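Local coordinates for protein TRAP dicarboxylate transporter-DctP subunit (Desulfovibrio salexigens, PDB 4N6D) that probably captures an organic acid or similar solute in the periplasm and delivers it to the membrane subunits of a TRAP transporter, at residues G267-M270 against D271-K275; R260-A263 against E264-K268; F37-A40 against K41-P44. One frame throughout, in Å; residues are numbered along the deposited sequence.

Interaction 1: G267-M270 against D271-K275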
ATOM      1  N   GLY A 267      -3.891  -8.623  -1.177  1.00  7.90           N
ATOM      2  CA  GLY A 267      -3.344  -8.196  -2.456  1.00 10.62           C
ATOM      3  C   GLY A 267      -4.200  -8.633  -3.634  1.00 11.09           C
ATOM      4  O   GLY A 267      -4.424  -7.881  -4.595  1.00  9.99           O
ATOM      5  N   LYS A 268      -4.701  -9.857  -3.575  1.00 10.18           N
ATOM      6  CA  LYS A 268      -5.554 -10.328  -4.651  1.00  9.76           C
ATOM      7  C   LYS A 268      -6.860  -9.563  -4.716  1.00 12.14           C
ATOM      8  O   LYS A 268      -7.358  -9.260  -5.813  1.00 11.42           O
ATOM      9  CB  LYS A 268      -5.777 -11.825  -4.537  1.00  9.84           C
ATOM     10  CG  LYS A 268      -4.520 -12.579  -4.948  1.00 11.81           C
ATOM     11  CD  LYS A 268      -4.674 -14.068  -4.997  1.00 15.84           C
ATOM     12  CE  LYS A 268      -3.419 -14.693  -5.600  1.00 21.07           C
ATOM     13  NZ  LYS A 268      -3.411 -16.189  -5.499  1.00 24.43           N
ATOM     14  N   TYR A 269      -7.426  -9.266  -3.551  1.00 10.22           N
ATOM     15  CA  TYR A 269      -8.651  -8.489  -3.478  1.00 10.02           C
ATOM     16  C   TYR A 269      -8.440  -7.119  -4.119  1.00  8.93           C
ATOM     17  O   TYR A 269      -9.252  -6.652  -4.935  1.00 12.04           O
ATOM     18  CB  TYR A 269      -9.129  -8.313  -2.024  1.00  9.56           C
ATOM     19  CG  TYR A 269     -10.147  -7.224  -1.945  1.00 12.29           C
ATOM     20  CD1 TYR A 269     -11.479  -7.468  -2.267  1.00 15.82           C
ATOM     21  CD2 TYR A 269      -9.771  -5.932  -1.624  1.00  9.39           C
ATOM     22  CE1 TYR A 269     -12.418  -6.452  -2.248  1.00 14.68           C
ATOM     23  CE2 TYR A 269     -10.707  -4.905  -1.600  1.00 12.11           C
ATOM     24  CZ  TYR A 269     -12.024  -5.173  -1.918  1.00 12.26           C
ATOM     25  OH  TYR A 269     -12.939  -4.130  -1.888  1.00 16.12           O
ATOM     26  N   MET A 270      -7.340  -6.478  -3.758  1.00  9.65           N
ATOM     27  CA  MET A 270      -7.031  -5.144  -4.239  1.00 10.13           C
ATOM     28  C   MET A 270      -6.776  -5.140  -5.740  1.00 12.79           C
ATOM     29  O   MET A 270      -7.299  -4.284  -6.448  1.00 13.07           O
ATOM     30  CB  MET A 270      -5.807  -4.604  -3.484  1.00 10.82           C
ATOM     31  CG  MET A 270      -5.458  -3.175  -3.807  1.00 13.71           C
ATOM     32  SD  MET A 270      -6.737  -2.039  -3.176  1.00 16.39           S
ATOM     33  CE  MET A 270      -7.348  -1.408  -4.713  1.00 19.90           C
ATOM     34  N   ASP A 271      -5.987  -6.088  -6.244  1.00  8.81           N
ATOM     35  CA  ASP A 271      -5.782  -6.171  -7.693  1.00  9.32           C
ATOM     36  C   ASP A 271      -7.080  -6.418  -8.447  1.00 14.21           C
ATOM     37  O   ASP A 271      -7.286  -5.875  -9.524  1.00 13.86           O
ATOM     38  CB  ASP A 271      -4.742  -7.240  -8.039  1.00 11.39           C
ATOM     39  CG  ASP A 271      -3.332  -6.817  -7.643  1.00 10.90           C
ATOM     40  OD1 ASP A 271      -3.065  -5.593  -7.675  1.00  9.43           O
ATOM     41  OD2 ASP A 271      -2.495  -7.697  -7.346  1.00 10.19           O
ATOM     42  N   GLU A 272      -7.967  -7.244  -7.908  1.00 11.94           N
ATOM     43  CA  GLU A 272      -9.250  -7.474  -8.580  1.00 12.15           C
ATOM     44  C   GLU A 272     -10.138  -6.229  -8.510  1.00 14.23           C
ATOM     45  O   GLU A 272     -10.864  -5.911  -9.447  1.00 16.08           O
ATOM     46  CB  GLU A 272      -9.939  -8.690  -7.965  1.00 13.39           C
ATOM     47  CG  GLU A 272     -11.324  -9.012  -8.545  1.00 19.54           C
ATOM     48  CD  GLU A 272     -11.307  -9.406 -10.012  1.00 26.24           C
ATOM     49  OE1 GLU A 272     -10.267  -9.902 -10.516  1.00 23.36           O
ATOM     50  OE2 GLU A 272     -12.358  -9.222 -10.667  1.00 31.12           O
ATOM     51  N   HIS A 273     -10.052  -5.517  -7.398  1.00 12.78           N
ATOM     52  CA  HIS A 273     -10.797  -4.280  -7.207  1.00 13.36           C
ATOM     53  C   HIS A 273     -10.332  -3.213  -8.205  1.00 13.31           C
ATOM     54  O   HIS A 273     -11.157  -2.458  -8.748  1.00 16.61           O
ATOM     55  CB  HIS A 273     -10.625  -3.814  -5.761  1.00 13.96           C
ATOM     56  CG  HIS A 273     -11.443  -2.619  -5.406  1.00 14.23           C
ATOM     57  ND1 HIS A 273     -12.823  -2.644  -5.383  1.00 24.54           N
ATOM     58  CD2 HIS A 273     -11.082  -1.361  -5.061  1.00 15.03           C
ATOM     59  CE1 HIS A 273     -13.272  -1.450  -5.044  1.00 26.05           C
ATOM     60  NE2 HIS A 273     -12.236  -0.650  -4.852  1.00 19.66           N
ATOM     61  N   VAL A 274      -9.022  -3.150  -8.456  1.00 10.87           N
ATOM     62  CA  VAL A 274      -8.497  -2.292  -9.516  1.00  9.14           C
ATOM     63  C   VAL A 274      -9.007  -2.736 -10.868  1.00 11.27           C
ATOM     64  O   VAL A 274      -9.446  -1.907 -11.666  1.00 11.92           O
ATOM     65  CB  VAL A 274      -6.945  -2.253  -9.512  1.00 10.67           C
ATOM     66  CG1 VAL A 274      -6.392  -1.701 -10.804  1.00 10.81           C
ATOM     67  CG2 VAL A 274      -6.484  -1.406  -8.375  1.00 11.39           C
ATOM     68  N   LYS A 275      -8.979  -4.041 -11.132  1.00 12.64           N
ATOM     69  CA  LYS A 275      -9.441  -4.535 -12.414  1.00 14.27           C
ATOM     70  C   LYS A 275     -10.904  -4.128 -12.648  1.00 15.97           C
ATOM     71  O   LYS A 275     -11.267  -3.669 -13.737  1.00 15.76           O
ATOM     72  CB  LYS A 275      -9.263  -6.050 -12.494  1.00 13.89           C
ATOM     73  CG  LYS A 275      -9.626  -6.638 -13.830  1.00 22.89           C
ATOM     74  CD  LYS A 275      -9.202  -8.107 -13.928  1.00 27.48           C
ATOM     75  CE  LYS A 275      -9.527  -8.678 -15.317  1.00 31.77           C
ATOM     76  NZ  LYS A 275      -9.281 -10.138 -15.385  1.00 40.90           N
TER

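Interaction 2: R260-A263 against E264-K268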
ATOM      1  N   ARG A 260       0.543 -15.116   6.245  1.00  7.56           N
ATOM      2  CA  ARG A 260       0.826 -15.132   4.813  1.00  7.85           C
ATOM      3  C   ARG A 260      -0.465 -15.168   3.990  1.00  7.96           C
ATOM      4  O   ARG A 260      -0.587 -14.484   2.966  1.00  8.46           O
ATOM      5  CB  ARG A 260       1.709 -16.325   4.441  1.00  8.97           C
ATOM      6  CG  ARG A 260       2.175 -16.258   3.008  1.00 11.64           C
ATOM      7  CD  ARG A 260       2.574 -17.635   2.508  1.00 19.90           C
ATOM      8  NE  ARG A 260       2.792 -17.597   1.066  1.00 29.86           N
ATOM      9  CZ  ARG A 260       3.874 -17.091   0.506  1.00 29.81           C
ATOM     10  NH1 ARG A 260       4.849 -16.625   1.273  1.00 35.53           N
ATOM     11  NH2 ARG A 260       3.994 -17.079  -0.820  1.00 28.19           N
ATOM     12  N   GLU A 261      -1.433 -15.957   4.436  1.00  9.23           N
ATOM     13  CA  GLU A 261      -2.684 -16.098   3.708  1.00  8.63           C
ATOM     14  C   GLU A 261      -3.349 -14.740   3.557  1.00  9.78           C
ATOM     15  O   GLU A 261      -3.872 -14.403   2.500  1.00  9.50           O
ATOM     16  CB  GLU A 261      -3.666 -17.009   4.439  1.00 11.52           C
ATOM     17  CG  GLU A 261      -3.234 -18.434   4.625  1.00 18.39           C
ATOM     18  CD  GLU A 261      -4.369 -19.317   5.132  1.00 21.65           C
ATOM     19  OE1 GLU A 261      -5.536 -18.889   5.016  1.00 15.74           O
ATOM     20  OE2 GLU A 261      -4.079 -20.438   5.619  1.00 22.18           O
ATOM     21  N   GLN A 262      -3.386 -13.971   4.640  1.00  9.43           N
ATOM     22  CA  GLN A 262      -4.093 -12.696   4.609  1.00  8.66           C
ATOM     23  C   GLN A 262      -3.355 -11.662   3.765  1.00  8.51           C
ATOM     24  O   GLN A 262      -3.986 -10.807   3.132  1.00  8.23           O
ATOM     25  CB  GLN A 262      -4.369 -12.185   6.033  1.00  7.24           C
ATOM     26  CG  GLN A 262      -5.318 -11.009   6.105  1.00  9.51           C
ATOM     27  CD  GLN A 262      -6.717 -11.375   5.717  1.00  9.55           C
ATOM     28  OE1 GLN A 262      -7.052 -12.544   5.631  1.00 11.73           O
ATOM     29  NE2 GLN A 262      -7.554 -10.371   5.505  1.00  8.62           N
ATOM     30  N   ALA A 263      -2.026 -11.728   3.749  1.00  8.59           N
ATOM     31  CA  ALA A 263      -1.241 -10.866   2.872  1.00  7.00           C
ATOM     32  C   ALA A 263      -1.661 -11.134   1.409  1.00  9.38           C
ATOM     33  O   ALA A 263      -1.953 -10.206   0.637  1.00  8.86           O
ATOM     34  CB  ALA A 263       0.259 -11.133   3.068  1.00  8.51           C
ATOM     35  N   GLU A 264      -1.678 -12.409   1.027  1.00  7.89           N
ATOM     36  CA  GLU A 264      -2.083 -12.803  -0.328  1.00  8.16           C
ATOM     37  C   GLU A 264      -3.531 -12.433  -0.619  1.00  9.09           C
ATOM     38  O   GLU A 264      -3.849 -11.902  -1.675  1.00 10.50           O
ATOM     39  CB  GLU A 264      -1.893 -14.308  -0.537  1.00 11.79           C
ATOM     40  CG  GLU A 264      -2.241 -14.776  -1.932  1.00 13.15           C
ATOM     41  CD  GLU A 264      -1.847 -16.224  -2.195  1.00 18.84           C
ATOM     42  OE1 GLU A 264      -0.966 -16.757  -1.498  1.00 17.26           O
ATOM     43  OE2 GLU A 264      -2.426 -16.829  -3.109  1.00 22.98           O
ATOM     44  N   TRP A 265      -4.416 -12.717   0.324  1.00  9.13           N
ATOM     45  CA  TRP A 265      -5.834 -12.469   0.102  1.00 12.01           C
ATOM     46  C   TRP A 265      -6.078 -10.996  -0.159  1.00 11.23           C
ATOM     47  O   TRP A 265      -6.865 -10.628  -1.042  1.00  9.68           O
ATOM     48  CB  TRP A 265      -6.686 -12.917   1.302  1.00 11.59           C
ATOM     49  CG  TRP A 265      -8.128 -12.823   0.978  1.00  9.51           C
ATOM     50  CD1 TRP A 265      -8.912 -13.816   0.486  1.00 13.49           C
ATOM     51  CD2 TRP A 265      -8.959 -11.660   1.066  1.00 10.60           C
ATOM     52  NE1 TRP A 265     -10.198 -13.350   0.271  1.00 16.12           N
ATOM     53  CE2 TRP A 265     -10.243 -12.027   0.618  1.00 11.23           C
ATOM     54  CE3 TRP A 265      -8.749 -10.350   1.488  1.00  9.13           C
ATOM     55  CZ2 TRP A 265     -11.309 -11.122   0.590  1.00  9.90           C
ATOM     56  CZ3 TRP A 265      -9.807  -9.461   1.455  1.00 10.51           C
ATOM     57  CH2 TRP A 265     -11.060  -9.853   0.996  1.00  9.94           C
ATOM     58  N   THR A 266      -5.421 -10.150   0.635  1.00  8.60           N
ATOM     59  CA  THR A 266      -5.610  -8.708   0.524  1.00  9.06           C
ATOM     60  C   THR A 266      -5.074  -8.174  -0.795  1.00 11.89           C
ATOM     61  O   THR A 266      -5.718  -7.343  -1.474  1.00  9.61           O
ATOM     62  CB  THR A 266      -4.937  -7.970   1.698  1.00 10.78           C
ATOM     63  OG1 THR A 266      -5.510  -8.419   2.934  1.00 10.21           O
ATOM     64  CG2 THR A 266      -5.140  -6.497   1.579  1.00  9.43           C
ATOM     65  N   GLY A 267      -3.891  -8.623  -1.177  1.00  7.90           N
ATOM     66  CA  GLY A 267      -3.344  -8.196  -2.456  1.00 10.62           C
ATOM     67  C   GLY A 267      -4.200  -8.633  -3.634  1.00 11.09           C
ATOM     68  O   GLY A 267      -4.424  -7.881  -4.595  1.00  9.99           O
ATOM     69  N   LYS A 268      -4.701  -9.857  -3.575  1.00 10.18           N
ATOM     70  CA  LYS A 268      -5.554 -10.328  -4.651  1.00  9.76           C
ATOM     71  C   LYS A 268      -6.860  -9.563  -4.716  1.00 12.14           C
ATOM     72  O   LYS A 268      -7.358  -9.260  -5.813  1.00 11.42           O
ATOM     73  CB  LYS A 268      -5.777 -11.825  -4.537  1.00  9.84           C
ATOM     74  CG  LYS A 268      -4.520 -12.579  -4.948  1.00 11.81           C
ATOM     75  CD  LYS A 268      -4.674 -14.068  -4.997  1.00 15.84           C
ATOM     76  CE  LYS A 268      -3.419 -14.693  -5.600  1.00 21.07           C
ATOM     77  NZ  LYS A 268      -3.411 -16.189  -5.499  1.00 24.43           N
TER

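Interaction 3: F37-A40 against K41-P44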
ATOM      1  N   PHE A  37      -8.291   2.782  10.696  1.00 11.92           N
ATOM      2  CA  PHE A  37      -8.494   4.214  10.548  1.00  9.86           C
ATOM      3  C   PHE A  37      -9.343   4.661   9.319  1.00 10.82           C
ATOM      4  O   PHE A  37     -10.108   5.633   9.418  1.00 13.76           O
ATOM      5  CB  PHE A  37      -7.151   4.953  10.579  1.00 10.97           C
ATOM      6  CG  PHE A  37      -6.292   4.697   9.385  1.00 12.30           C
ATOM      7  CD1 PHE A  37      -6.475   5.422   8.207  1.00  9.88           C
ATOM      8  CD2 PHE A  37      -5.307   3.722   9.424  1.00 14.08           C
ATOM      9  CE1 PHE A  37      -5.687   5.172   7.094  1.00 15.71           C
ATOM     10  CE2 PHE A  37      -4.524   3.458   8.312  1.00 14.49           C
ATOM     11  CZ  PHE A  37      -4.717   4.189   7.144  1.00 19.12           C
ATOM     12  N   PRO A  38      -9.219   3.962   8.181  1.00 11.57           N
ATOM     13  CA  PRO A  38      -9.914   4.442   6.986  1.00 10.03           C
ATOM     14  C   PRO A  38     -11.380   4.021   6.961  1.00 10.44           C
ATOM     15  O   PRO A  38     -11.804   3.224   7.804  1.00 12.67           O
ATOM     16  CB  PRO A  38      -9.160   3.753   5.846  1.00 16.07           C
ATOM     17  CG  PRO A  38      -8.734   2.465   6.419  1.00 10.64           C
ATOM     18  CD  PRO A  38      -8.462   2.719   7.911  1.00 10.30           C
ATOM     19  N   PRO A  39     -12.163   4.572   6.025  1.00 12.89           N
ATOM     20  CA  PRO A  39     -13.578   4.199   5.929  1.00 13.76           C
ATOM     21  C   PRO A  39     -13.821   2.712   5.647  1.00 13.52           C
ATOM     22  O   PRO A  39     -12.992   2.043   5.028  1.00 14.09           O
ATOM     23  CB  PRO A  39     -14.077   5.028   4.749  1.00 17.05           C
ATOM     24  CG  PRO A  39     -13.148   6.191   4.684  1.00 16.82           C
ATOM     25  CD  PRO A  39     -11.813   5.642   5.074  1.00 16.46           C
ATOM     26  N   ALA A  40     -14.972   2.220   6.092  1.00 15.31           N
ATOM     27  CA  ALA A  40     -15.351   0.809   5.930  1.00 14.74           C
ATOM     28  C   ALA A  40     -15.205   0.246   4.515  1.00 18.84           C
ATOM     29  O   ALA A  40     -14.816  -0.911   4.336  1.00 17.35           O
ATOM     30  CB  ALA A  40     -16.789   0.603   6.410  1.00 15.27           C
ATOM     31  N   LYS A  41     -15.520   1.041   3.504  1.00 17.40           N
ATOM     32  CA  LYS A  41     -15.512   0.504   2.133  1.00 19.37           C
ATOM     33  C   LYS A  41     -14.120   0.249   1.565  1.00 18.80           C
ATOM     34  O   LYS A  41     -13.977  -0.432   0.539  1.00 17.76           O
ATOM     35  CB  LYS A  41     -16.280   1.442   1.186  1.00 20.79           C
ATOM     36  CG  LYS A  41     -17.786   1.367   1.341  1.00 33.63           C
ATOM     37  CD  LYS A  41     -18.496   2.421   0.485  1.00 37.16           C
ATOM     38  CE  LYS A  41     -19.830   2.850   1.088  1.00 41.30           C
ATOM     39  NZ  LYS A  41     -20.477   3.940   0.288  1.00 38.39           N
ATOM     40  N   THR A  42     -13.092   0.799   2.207  1.00 16.14           N
ATOM     41  CA  THR A  42     -11.741   0.757   1.654  1.00 12.76           C
ATOM     42  C   THR A  42     -11.029  -0.560   1.974  1.00 12.53           C
ATOM     43  O   THR A  42     -11.375  -1.264   2.930  1.00 11.00           O
ATOM     44  CB  THR A  42     -10.889   1.935   2.158  1.00 15.54           C
ATOM     45  OG1 THR A  42     -10.657   1.805   3.563  1.00 14.26           O
ATOM     46  CG2 THR A  42     -11.589   3.269   1.877  1.00 16.75           C
ATOM     47  N   PHE A  43     -10.009  -0.885   1.189  1.00 10.85           N
ATOM     48  CA  PHE A  43      -9.407  -2.207   1.275  1.00 11.14           C
ATOM     49  C   PHE A  43      -8.837  -2.614   2.653  1.00 10.59           C
ATOM     50  O   PHE A  43      -8.953  -3.776   3.028  1.00 11.40           O
ATOM     51  CB  PHE A  43      -8.417  -2.472   0.117  1.00 10.20           C
ATOM     52  CG  PHE A  43      -7.031  -1.925   0.335  1.00 11.35           C
ATOM     53  CD1 PHE A  43      -6.715  -0.627  -0.034  1.00 17.36           C
ATOM     54  CD2 PHE A  43      -6.034  -2.728   0.870  1.00 15.93           C
ATOM     55  CE1 PHE A  43      -5.431  -0.128   0.167  1.00 19.01           C
ATOM     56  CE2 PHE A  43      -4.749  -2.237   1.040  1.00 15.80           C
ATOM     57  CZ  PHE A  43      -4.460  -0.938   0.708  1.00 16.37           C
ATOM     58  N   PRO A  44      -8.268  -1.671   3.444  1.00 10.22           N
ATOM     59  CA  PRO A  44      -7.752  -2.121   4.745  1.00  9.28           C
ATOM     60  C   PRO A  44      -8.880  -2.603   5.662  1.00 11.21           C
ATOM     61  O   PRO A  44      -8.680  -3.479   6.507  1.00 10.34           O
ATOM     62  CB  PRO A  44      -7.100  -0.854   5.318  1.00 10.49           C
ATOM     63  CG  PRO A  44      -6.771  -0.029   4.078  1.00  9.67           C
ATOM     64  CD  PRO A  44      -7.955  -0.253   3.203  1.00 11.42           C
TER

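Interaction 1: G267-M270 against D271-K275
Met270 meets both His273 and Val274 with its terminal methyl, one turn further along the long alpha helix 249-285, an element of the family 7 solute-binding fold. The methyl reaches them because the chain starts with CG anti to the backbone N (chi1 -175°) and then bends at both later torsions. CE thus comes to 3.8 Å from His273 CD2, at the edge of the imidazole and in its plane, while Val274 CG2 is also 3.8 Å from Met270 CE.

A face of the same imidazole carries the phenol oxygen of Tyr269, with His273 ND1 3.8 Å from Tyr269 OH. The two rings point the same way with planes 13° apart, but they are slid so far that they barely overlap, which places the hydroxyl near the imidazole rim. Beyond the pair, His273 NE2 is hydrogen-bonded to Asp215 OD2, a bond that helps to fix the ring's rotation.

On another side, Asp271 has CG beside its backbone N and anti to the carbonyl carbon, which lays the side chain back over Gly267 O, 3.4 Å from Asp271 CG. The carboxylate is hydrogen-bonded through OD1 to Ser117 N and through OD2 to Thr118 OG1, tying the helix to helix 117-131. Of the four i to i+4 backbone bonds linking 267-270 to 271-275, the straightest joins Asp271 N to Gly267 O at 2.9 Å, with 171° at the hydrogen.

Interaction 2: R260-A263 against E264-K268
Thr266 grips the carbonyl oxygen of Gln262 twice, by a side-chain-to-backbone bond from its hydroxyl and by the helical bond from its N-H, inside alpha helix 249-285 of the family 7 solute-binding fold. The hydroxyl donates with Thr266 OG1 2.8 Å from Gln262 O, and the regular helical bond brings Thr266 N to 3.0 Å from Gln262 O. The two donors arrive from opposite faces of the carbonyl plane, so the oxygen accommodates both at ordinary lengths. Thr266 can do this because its hydroxyl is held beside its own backbone N (chi1 -60°), facing back down the helix.

Around this pair, the Gln262 side chain bends at chi2 and runs alongside Trp265. Amide and indole planes are 15° apart, and Gln262 NE2 comes to 4.2 Å from Trp265 CE3, a van der Waals approach. The amide owes its orientation to helix 43-58: NE2 is hydrogen-bonded to Gln47 OE1 and OE1 to Arg50 NH1. Arg50 also makes a cation-pi contact with Trp265, so one arginine steadies both neighbours.

On another side of the helix, Glu264 stretches out from CG and forms a salt bridge with Lys268 one turn on. Arg260, one turn before, is near but not in contact, its NE 4.6 Å from Glu264 OE1; its guanidinium is engaged by Asp126 and Tyr336. Having opposite charges close by should favour the ionised form of Glu264. Lys268 NZ lies 2.7 Å from Glu264 OE2, approaching on the anti side of that oxygen and 23° out of the carboxylate plane.

Interaction 3: F37-A40 against K41-P44
Pro38 and Pro44 meet across the turn, and each also lies against the phenyl ring of the residue before it. Pro38 CD stands 3.2 Å above one face of the Phe37 ring, and Pro44 CD is placed alike over a face of the Phe43 ring; both sit toward the rim. Phe43 also pairs edge-to-face with Phe235. The two prolines cross at an angle and touch with Pro38 CG 3.9 Å from Pro44 CB, a small apolar contact that closes the loop onto the first helical residues.

The chain between them makes a type I beta turn from Pro39 to Thr42 and then enters the helix. The turn is closed by the bond from Thr42 N to Pro39 O at 3.1 Å, the donor standing well above the carbonyl plane. The same oxygen accepts a second bond, from the hydroxyl: Thr42 OG1 is 2.8 Å from Pro39 O and in the carbonyl plane. The hydroxyl is lodged between the backbone N and the carbonyl carbon (chi1 67°), from where it faces back over the turn and also packs against Pro38, whose CB is 3.4 Å from Thr42 OG1. The methyl of Thr42 rests near the Pro39 ring, with Thr42 CG2 4.0 Å from Pro39 CD.

Thr42 occupies the N-cap position, yet its side chain makes no capping bond; its hydroxyl is given to Pro39 O instead. Pro44 follows in the first helical turn, where a missing backbone N-H costs nothing. The whole segment joins strand 30-35 to helix 43-58: Phe37 and Pro44 reach strands 90-94 and 234-240, and Phe43 packs on helix 249-285.

How the interactions relate
Interactions 1 and 2 are overlapping stretches of helix 249-285, sharing Gly267 and Lys268, with centres about 10 Å apart; the nearly parallel rings of Trp265 and Tyr269 meet across the join. Interaction 3 comes earlier in the chain, its centre about 14 Å from that of interaction 1 and about 16 Å from that of interaction 2. Phe43 bridges them: its CD1 is 3.4 Å from Met270 SD, and its CD2 is 3.9 Å from Thr266 CG2. Gln47 adds a polar link, bonding to Gln262 and to Pro44 O. Arg81, Met84 and Arg138, which hold the triiodinated phasing compound, belong to none of the three.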